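Local coordinates for transcription regulator (Haloarcula marismortui ATCC 43049, PDB 3CRJ), which probably binds cis-regulatory DNA as a TetR-family transcription factor, most likely a repressor, through an N-terminal helix-turn-helix domain, at residues S76-E81 with D131-Y136; D94-K99 with R135-A140. One frame throughout, in Å; residues are numbered along the deposited sequence.

Contact 1 (S76-E81 with D131-Y136)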
ATOM      1  N   SER A  76      -4.734  18.972  12.851  1.00 68.56           N
ATOM      2  CA  SER A  76      -4.429  19.803  11.684  1.00 68.88           C
ATOM      3  C   SER A  76      -5.657  20.049  10.813  1.00 68.25           C
ATOM      4  O   SER A  76      -5.793  21.128  10.238  1.00 68.34           O
ATOM      5  CB  SER A  76      -3.311  19.180  10.855  1.00 69.26           C
ATOM      6  OG  SER A  76      -3.728  17.919  10.341  1.00 71.94           O
ATOM      7  N   ILE A  77      -6.539  19.045  10.730  1.00 67.50           N
ATOM      8  CA  ILE A  77      -7.842  19.180  10.059  1.00 66.49           C
ATOM      9  C   ILE A  77      -8.795  20.149  10.779  1.00 66.30           C
ATOM     10  O   ILE A  77      -9.464  20.949  10.124  1.00 65.96           O
ATOM     11  CB  ILE A  77      -8.536  17.813   9.853  1.00 66.47           C
ATOM     12  CG1 ILE A  77      -7.647  16.861   9.033  1.00 66.14           C
ATOM     13  CG2 ILE A  77      -9.914  17.988   9.199  1.00 65.39           C
ATOM     14  CD1 ILE A  77      -7.242  17.370   7.611  1.00 64.92           C
ATOM     15  N   HIS A  78      -8.847  20.093  12.114  1.00 65.87           N
ATOM     16  CA  HIS A  78      -9.613  21.083  12.876  1.00 65.83           C
ATOM     17  C   HIS A  78      -9.124  22.491  12.549  1.00 65.96           C
ATOM     18  O   HIS A  78      -9.823  23.457  12.799  1.00 65.80           O
ATOM     19  CB  HIS A  78      -9.520  20.854  14.393  1.00 65.66           C
ATOM     20  CG  HIS A  78     -10.214  19.616  14.879  1.00 65.40           C
ATOM     21  ND1 HIS A  78     -11.154  18.936  14.126  1.00 64.44           N
ATOM     22  CD2 HIS A  78     -10.123  18.952  16.059  1.00 64.87           C
ATOM     23  CE1 HIS A  78     -11.599  17.898  14.816  1.00 64.93           C
ATOM     24  NE2 HIS A  78     -10.993  17.887  15.993  1.00 65.18           N
ATOM     25  N   ASP A  79      -7.915  22.593  11.998  1.00 66.32           N
ATOM     26  CA  ASP A  79      -7.360  23.879  11.584  1.00 66.61           C
ATOM     27  C   ASP A  79      -8.071  24.402  10.363  1.00 66.59           C
ATOM     28  O   ASP A  79      -8.211  25.610  10.203  1.00 66.82           O
ATOM     29  CB  ASP A  79      -5.867  23.780  11.266  1.00 66.64           C
ATOM     30  CG  ASP A  79      -4.987  24.034  12.474  1.00 67.13           C
ATOM     31  OD1 ASP A  79      -5.507  24.413  13.555  1.00 66.89           O
ATOM     32  OD2 ASP A  79      -3.758  23.843  12.332  1.00 68.17           O
ATOM     33  N   VAL A  80      -8.505  23.498   9.489  1.00 66.38           N
ATOM     34  CA  VAL A  80      -9.263  23.924   8.309  1.00 66.14           C
ATOM     35  C   VAL A  80     -10.767  24.123   8.619  1.00 65.44           C
ATOM     36  O   VAL A  80     -11.544  23.167   8.705  1.00 65.66           O
ATOM     37  CB  VAL A  80      -8.971  23.026   7.053  1.00 66.16           C
ATOM     38  CG1 VAL A  80      -8.942  21.561   7.412  1.00 66.24           C
ATOM     39  CG2 VAL A  80      -9.955  23.322   5.913  1.00 66.35           C
ATOM     40  N   GLU A  81     -11.163  25.374   8.810  1.00 64.35           N
ATOM     41  CA  GLU A  81     -12.577  25.673   9.028  1.00 63.38           C
ATOM     42  C   GLU A  81     -13.344  26.029   7.742  1.00 62.85           C
ATOM     43  O   GLU A  81     -14.522  26.382   7.799  1.00 62.56           O
ATOM     44  CB  GLU A  81     -12.761  26.757  10.111  1.00 63.31           C
ATOM     45  CG  GLU A  81     -13.131  26.187  11.487  1.00 62.65           C
ATOM     46  CD  GLU A  81     -13.442  27.253  12.542  1.00 62.81           C
ATOM     47  OE1 GLU A  81     -13.003  27.065  13.703  1.00 60.37           O
ATOM     48  OE2 GLU A  81     -14.127  28.262  12.220  1.00 61.32           O
ATOM     49  N   ASP A 131      -8.369   5.032   8.801  1.00 60.81           N
ATOM     50  CA  ASP A 131      -9.131   4.961   7.577  1.00 61.30           C
ATOM     51  C   ASP A 131     -10.558   5.497   7.750  1.00 62.29           C
ATOM     52  O   ASP A 131     -10.953   6.345   6.958  1.00 63.27           O
ATOM     53  CB  ASP A 131      -9.135   3.541   7.056  1.00 61.32           C
ATOM     54  CG  ASP A 131      -9.699   3.431   5.669  1.00 62.47           C
ATOM     55  OD1 ASP A 131      -9.187   4.073   4.718  1.00 65.41           O
ATOM     56  OD2 ASP A 131     -10.660   2.667   5.523  1.00 63.87           O
ATOM     57  N   GLU A 132     -11.314   5.047   8.774  1.00 62.29           N
ATOM     58  CA  GLU A 132     -12.693   5.543   9.003  1.00 62.56           C
ATOM     59  C   GLU A 132     -12.770   7.058   9.160  1.00 62.34           C
ATOM     60  O   GLU A 132     -13.716   7.694   8.677  1.00 61.60           O
ATOM     61  CB  GLU A 132     -13.385   4.910  10.223  1.00 62.29           C
ATOM     62  CG  GLU A 132     -13.617   3.414  10.200  1.00 66.03           C
ATOM     63  CD  GLU A 132     -14.662   2.925   9.189  1.00 72.23           C
ATOM     64  OE1 GLU A 132     -14.862   3.558   8.116  1.00 74.55           O
ATOM     65  OE2 GLU A 132     -15.261   1.852   9.465  1.00 75.21           O
ATOM     66  N   TYR A 133     -11.782   7.623   9.847  1.00 62.45           N
ATOM     67  CA  TYR A 133     -11.780   9.044  10.118  1.00 63.04           C
ATOM     68  C   TYR A 133     -11.653   9.823   8.822  1.00 62.74           C
ATOM     69  O   TYR A 133     -12.364  10.826   8.608  1.00 62.71           O
ATOM     70  CB  TYR A 133     -10.635   9.435  11.053  1.00 64.47           C
ATOM     71  CG  TYR A 133     -10.659  10.904  11.361  1.00 66.26           C
ATOM     72  CD1 TYR A 133     -11.538  11.413  12.332  1.00 67.07           C
ATOM     73  CD2 TYR A 133      -9.847  11.803  10.659  1.00 67.72           C
ATOM     74  CE1 TYR A 133     -11.593  12.774  12.609  1.00 67.78           C
ATOM     75  CE2 TYR A 133      -9.901  13.186  10.921  1.00 68.70           C
ATOM     76  CZ  TYR A 133     -10.773  13.657  11.901  1.00 68.44           C
ATOM     77  OH  TYR A 133     -10.817  15.007  12.211  1.00 69.70           O
ATOM     78  N   VAL A 134     -10.752   9.347   7.961  1.00 61.50           N
ATOM     79  CA  VAL A 134     -10.511   9.980   6.679  1.00 60.44           C
ATOM     80  C   VAL A 134     -11.749   9.839   5.835  1.00 60.56           C
ATOM     81  O   VAL A 134     -12.264  10.824   5.330  1.00 61.07           O
ATOM     82  CB  VAL A 134      -9.251   9.409   5.984  1.00 60.52           C
ATOM     83  CG1 VAL A 134      -9.138   9.903   4.539  1.00 58.79           C
ATOM     84  CG2 VAL A 134      -7.984   9.771   6.801  1.00 57.64           C
ATOM     85  N   ARG A 135     -12.247   8.617   5.717  1.00 60.65           N
ATOM     86  CA  ARG A 135     -13.526   8.334   5.069  1.00 60.94           C
ATOM     87  C   ARG A 135     -14.662   9.290   5.538  1.00 61.22           C
ATOM     88  O   ARG A 135     -15.322   9.934   4.711  1.00 61.25           O
ATOM     89  CB  ARG A 135     -13.872   6.875   5.333  1.00 61.12           C
ATOM     90  CG  ARG A 135     -15.024   6.306   4.545  1.00 62.97           C
ATOM     91  CD  ARG A 135     -15.452   4.953   5.141  1.00 66.28           C
ATOM     92  NE  ARG A 135     -16.905   4.741   5.050  1.00 68.57           N
ATOM     93  CZ  ARG A 135     -17.721   4.529   6.085  1.00 70.50           C
ATOM     94  NH1 ARG A 135     -17.270   4.478   7.346  1.00 72.16           N
ATOM     95  NH2 ARG A 135     -19.016   4.367   5.854  1.00 71.90           N
ATOM     96  N   TYR A 136     -14.873   9.402   6.854  1.00 61.06           N
ATOM     97  CA  TYR A 136     -15.865  10.325   7.375  1.00 60.40           C
ATOM     98  C   TYR A 136     -15.622  11.749   6.877  1.00 60.98           C
ATOM     99  O   TYR A 136     -16.530  12.380   6.373  1.00 61.47           O
ATOM    100  CB  TYR A 136     -15.950  10.284   8.902  1.00 59.62           C
ATOM    101  CG  TYR A 136     -16.948  11.279   9.510  1.00 59.19           C
ATOM    102  CD1 TYR A 136     -18.207  10.873   9.948  1.00 58.04           C
ATOM    103  CD2 TYR A 136     -16.616  12.632   9.654  1.00 58.96           C
ATOM    104  CE1 TYR A 136     -19.109  11.797  10.516  1.00 59.60           C
ATOM    105  CE2 TYR A 136     -17.497  13.559  10.200  1.00 57.47           C
ATOM    106  CZ  TYR A 136     -18.743  13.151  10.639  1.00 59.72           C
ATOM    107  OH  TYR A 136     -19.610  14.106  11.194  1.00 59.52           O
TER
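Tyr-133 reaches across to Ile-77 and His-78 in a small, partly buried van der Waals contact between the C-terminal part of helix 58-78 and the middle of helix 121-148. The nearest CA atoms, those of Ile-77 and Val-134, are 10.2 Å apart, a separation that the long Tyr-133 side chain spans. Tyrosine suits the place: with CG anti to the backbone N (chi1 -178°) its ring extends toward the other helix and carries the hydroxyl up to the flank of Ile-77 and His-78. Tyr-133 OH lies 4.3 Å from Ile-77 CB and 4.0 Å from His-78 CE1, distances of packing rather than of hydrogen bonding. The tyrosine side chain runs obliquely past the imidazole. In TetR-family proteins the helix that follows the helix-turn-helix domain runs into the helical C-terminal regulatory domain, and this contact lies near the C-terminal part of helix 58-78, where it meets that bundle. Ile-77, buried and branched, turns its CB toward Tyr-133 and also packs on Glu-95 of helix 85-97, while His-78 is exposed, a fitting place for a polar ring. On another side of helix 121-148, Arg-135 NH1 makes a salt bridge of 2.7 Å to Glu-132 OE1, approaching from above the carboxylate plane; Arg-135 NH2 pairs with Glu-157. Asp-131 makes a salt bridge to Arg-173 of the second subunit.

Contact 2 (D94-K99 with R135-A140)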
ATOM      1  N   ASP A  94      -4.867  17.928  -0.078  1.00 58.84           N
ATOM      2  CA  ASP A  94      -3.532  18.455   0.166  1.00 59.81           C
ATOM      3  C   ASP A  94      -2.988  17.898   1.455  1.00 60.31           C
ATOM      4  O   ASP A  94      -1.879  17.388   1.491  1.00 60.51           O
ATOM      5  CB  ASP A  94      -3.536  19.956   0.233  1.00 59.74           C
ATOM      6  CG  ASP A  94      -3.808  20.585  -1.094  1.00 61.58           C
ATOM      7  OD1 ASP A  94      -3.935  19.850  -2.109  1.00 62.46           O
ATOM      8  OD2 ASP A  94      -3.921  21.832  -1.111  1.00 63.91           O
ATOM      9  N   GLU A  95      -3.796  17.948   2.500  1.00 61.22           N
ATOM     10  CA  GLU A  95      -3.397  17.437   3.793  1.00 62.48           C
ATOM     11  C   GLU A  95      -2.942  15.975   3.738  1.00 62.63           C
ATOM     12  O   GLU A  95      -1.951  15.604   4.366  1.00 63.74           O
ATOM     13  CB  GLU A  95      -4.527  17.612   4.785  1.00 62.41           C
ATOM     14  CG  GLU A  95      -4.034  17.937   6.147  1.00 66.46           C
ATOM     15  CD  GLU A  95      -3.253  19.243   6.193  1.00 71.32           C
ATOM     16  OE1 GLU A  95      -2.160  19.249   6.812  1.00 72.43           O
ATOM     17  OE2 GLU A  95      -3.725  20.256   5.607  1.00 73.66           O
ATOM     18  N   LEU A  96      -3.636  15.159   2.966  1.00 62.47           N
ATOM     19  CA  LEU A  96      -3.344  13.736   2.922  1.00 62.27           C
ATOM     20  C   LEU A  96      -2.224  13.408   1.930  1.00 62.63           C
ATOM     21  O   LEU A  96      -1.555  12.385   2.064  1.00 62.39           O
ATOM     22  CB  LEU A  96      -4.603  12.956   2.542  1.00 61.85           C
ATOM     23  CG  LEU A  96      -5.779  12.905   3.511  1.00 59.93           C
ATOM     24  CD1 LEU A  96      -7.105  12.961   2.767  1.00 56.71           C
ATOM     25  CD2 LEU A  96      -5.662  11.653   4.332  1.00 56.76           C
ATOM     26  N   LEU A  97      -2.013  14.277   0.944  1.00 63.27           N
ATOM     27  CA  LEU A  97      -1.107  13.950  -0.170  1.00 64.18           C
ATOM     28  C   LEU A  97       0.077  14.882  -0.373  1.00 65.44           C
ATOM     29  O   LEU A  97       1.087  14.446  -0.877  1.00 65.97           O
ATOM     30  CB  LEU A  97      -1.869  13.773  -1.489  1.00 63.63           C
ATOM     31  CG  LEU A  97      -2.210  12.380  -2.028  1.00 62.43           C
ATOM     32  CD1 LEU A  97      -2.030  11.291  -1.008  1.00 62.06           C
ATOM     33  CD2 LEU A  97      -3.612  12.367  -2.597  1.00 59.32           C
ATOM     34  N   VAL A  98      -0.022  16.152  -0.001  1.00 67.28           N
ATOM     35  CA  VAL A  98       1.145  17.031  -0.129  1.00 69.06           C
ATOM     36  C   VAL A  98       1.984  17.147   1.152  1.00 70.49           C
ATOM     37  O   VAL A  98       3.209  17.063   1.094  1.00 70.88           O
ATOM     38  CB  VAL A  98       0.792  18.406  -0.741  1.00 68.57           C
ATOM     39  CG1 VAL A  98      -0.289  18.225  -1.785  1.00 67.70           C
ATOM     40  CG2 VAL A  98       0.347  19.380   0.330  1.00 69.41           C
ATOM     41  N   LYS A  99       1.330  17.317   2.299  1.00 72.44           N
ATOM     42  CA  LYS A  99       2.036  17.385   3.594  1.00 74.61           C
ATOM     43  C   LYS A  99       3.001  16.213   3.858  1.00 75.52           C
ATOM     44  O   LYS A  99       4.120  16.464   4.315  1.00 75.54           O
ATOM     45  CB  LYS A  99       1.057  17.525   4.780  1.00 74.64           C
ATOM     46  CG  LYS A  99       0.122  18.725   4.702  1.00 76.28           C
ATOM     47  CD  LYS A  99       0.859  20.086   4.796  1.00 76.72           C
ATOM     48  CE  LYS A  99      -0.114  21.281   4.944  1.00 75.70           C
ATOM     49  NZ  LYS A  99      -1.318  21.239   4.062  1.00 74.35           N
ATOM     50  N   ARG A 135     -12.247   8.617   5.717  1.00 60.65           N
ATOM     51  CA  ARG A 135     -13.526   8.334   5.069  1.00 60.94           C
ATOM     52  C   ARG A 135     -14.662   9.290   5.538  1.00 61.22           C
ATOM     53  O   ARG A 135     -15.322   9.934   4.711  1.00 61.25           O
ATOM     54  CB  ARG A 135     -13.872   6.875   5.333  1.00 61.12           C
ATOM     55  CG  ARG A 135     -15.024   6.306   4.545  1.00 62.97           C
ATOM     56  CD  ARG A 135     -15.452   4.953   5.141  1.00 66.28           C
ATOM     57  NE  ARG A 135     -16.905   4.741   5.050  1.00 68.57           N
ATOM     58  CZ  ARG A 135     -17.721   4.529   6.085  1.00 70.50           C
ATOM     59  NH1 ARG A 135     -17.270   4.478   7.346  1.00 72.16           N
ATOM     60  NH2 ARG A 135     -19.016   4.367   5.854  1.00 71.90           N
ATOM     61  N   TYR A 136     -14.873   9.402   6.854  1.00 61.06           N
ATOM     62  CA  TYR A 136     -15.865  10.325   7.375  1.00 60.40           C
ATOM     63  C   TYR A 136     -15.622  11.749   6.877  1.00 60.98           C
ATOM     64  O   TYR A 136     -16.530  12.380   6.373  1.00 61.47           O
ATOM     65  CB  TYR A 136     -15.950  10.284   8.902  1.00 59.62           C
ATOM     66  CG  TYR A 136     -16.948  11.279   9.510  1.00 59.19           C
ATOM     67  CD1 TYR A 136     -18.207  10.873   9.948  1.00 58.04           C
ATOM     68  CD2 TYR A 136     -16.616  12.632   9.654  1.00 58.96           C
ATOM     69  CE1 TYR A 136     -19.109  11.797  10.516  1.00 59.60           C
ATOM     70  CE2 TYR A 136     -17.497  13.559  10.200  1.00 57.47           C
ATOM     71  CZ  TYR A 136     -18.743  13.151  10.639  1.00 59.72           C
ATOM     72  OH  TYR A 136     -19.610  14.106  11.194  1.00 59.52           O
HETATM   73  N   MSE A 137     -14.415  12.270   7.001  1.00 61.48           N
HETATM   74  CA  MSE A 137     -14.199  13.662   6.613  1.00 63.19           C
HETATM   75  C   MSE A 137     -14.258  13.893   5.101  1.00 61.12           C
HETATM   76  O   MSE A 137     -14.618  14.975   4.657  1.00 61.61           O
HETATM   77  CB  MSE A 137     -12.892  14.185   7.169  1.00 62.72           C
HETATM   78  CG  MSE A 137     -11.721  13.514   6.558  1.00 65.81           C
HETATM   79 SE   MSE A 137     -10.075  14.372   7.024  0.75 70.70          SE
HETATM   80  CE  MSE A 137      -9.324  14.246   5.254  1.00 65.49           C
ATOM     81  N   LEU A 138     -13.928  12.877   4.320  1.00 59.48           N
ATOM     82  CA  LEU A 138     -14.014  12.982   2.868  1.00 57.92           C
ATOM     83  C   LEU A 138     -15.444  12.861   2.344  1.00 57.34           C
ATOM     84  O   LEU A 138     -15.908  13.722   1.592  1.00 57.50           O
ATOM     85  CB  LEU A 138     -13.130  11.928   2.215  1.00 57.78           C
ATOM     86  CG  LEU A 138     -11.654  12.321   2.119  1.00 55.39           C
ATOM     87  CD1 LEU A 138     -10.883  11.178   1.481  1.00 54.10           C
ATOM     88  CD2 LEU A 138     -11.483  13.596   1.340  1.00 50.09           C
ATOM     89  N   LYS A 139     -16.150  11.806   2.746  1.00 56.03           N
ATOM     90  CA  LYS A 139     -17.569  11.711   2.458  1.00 55.21           C
ATOM     91  C   LYS A 139     -18.393  12.935   2.891  1.00 54.87           C
ATOM     92  O   LYS A 139     -19.289  13.376   2.161  1.00 55.17           O
ATOM     93  CB  LYS A 139     -18.151  10.472   3.081  1.00 55.39           C
ATOM     94  CG  LYS A 139     -19.446  10.051   2.441  1.00 53.88           C
ATOM     95  CD  LYS A 139     -19.715   8.603   2.748  1.00 54.32           C
ATOM     96  CE  LYS A 139     -20.044   8.393   4.231  1.00 54.00           C
ATOM     97  NZ  LYS A 139     -21.306   9.039   4.611  1.00 54.19           N
ATOM     98  N   ALA A 140     -18.065  13.497   4.051  1.00 53.86           N
ATOM     99  CA  ALA A 140     -18.762  14.679   4.556  1.00 53.35           C
ATOM    100  C   ALA A 140     -18.648  15.899   3.664  1.00 52.83           C
ATOM    101  O   ALA A 140     -19.604  16.624   3.531  1.00 52.49           O
ATOM    102  CB  ALA A 140     -18.321  15.025   5.982  1.00 52.98           C
TER
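Leu-96 and Met-137, a selenomethionine in this crystal, point at each other tip to tip, and their ends carry most of this buried, wholly apolar contact. The methyl CE of Met-137 comes to 3.6 Å from Leu-96 CD1 and 4.2 Å from Leu-96 CG, so a single methyl meets the branched end of the leucine. Met-137 starts with CG between its backbone N and carbonyl carbon (chi1 67°), runs out extended to SE, and then bends at chi3 (-138°), which brings CE to the leucine. The nearest CA atoms, those of Leu-96 and Leu-138, are 10.7 Å apart, and a long, unbranched, flexible methionine suits that spacing because it can bend to fit its methyl against the leucine. Leu-138 adds a second, looser touch: its CB does not point straight at the partner helix, but its end swings nearer, putting Leu-138 CD1 4.4 Å from Leu-96 CD1. The leucine of helix 85-97 thus meets two successive residues of helix 121-148. Beside this apolar patch, Lys-99 NZ forms a salt bridge of 3.0 Å with Glu-95 OE2, meeting it from above the carboxylate plane. This is the hydrophobic interior of the all-helical C-terminal domain of a TetR-type regulator: Phe-73 of helix 58-78 packs on both Leu-96 and Met-137, while Leu-164 of helix 156-176 packs on Leu-138.

From the N terminus, the chain passes through the predicted helix-turn-helix and then along helix 58-78, whose C-terminal part enters contact 1. It turns into helix 85-97, the first partner in contact 2, and goes on through helix 104-115 to helix 121-148, which closes both loops, 131-136 first and 135-140 next, sharing Arg-135 and Tyr-136. The loops therefore cross rather than nest. Two helices consecutive in the chain are tied to adjoining turns of one long helix, with the contact centres 6 Å apart. Ile-77 joins the two contacts directly, its CG1 lying 4.0 Å from Met-137 SE, and Val-134 packs on Leu-96.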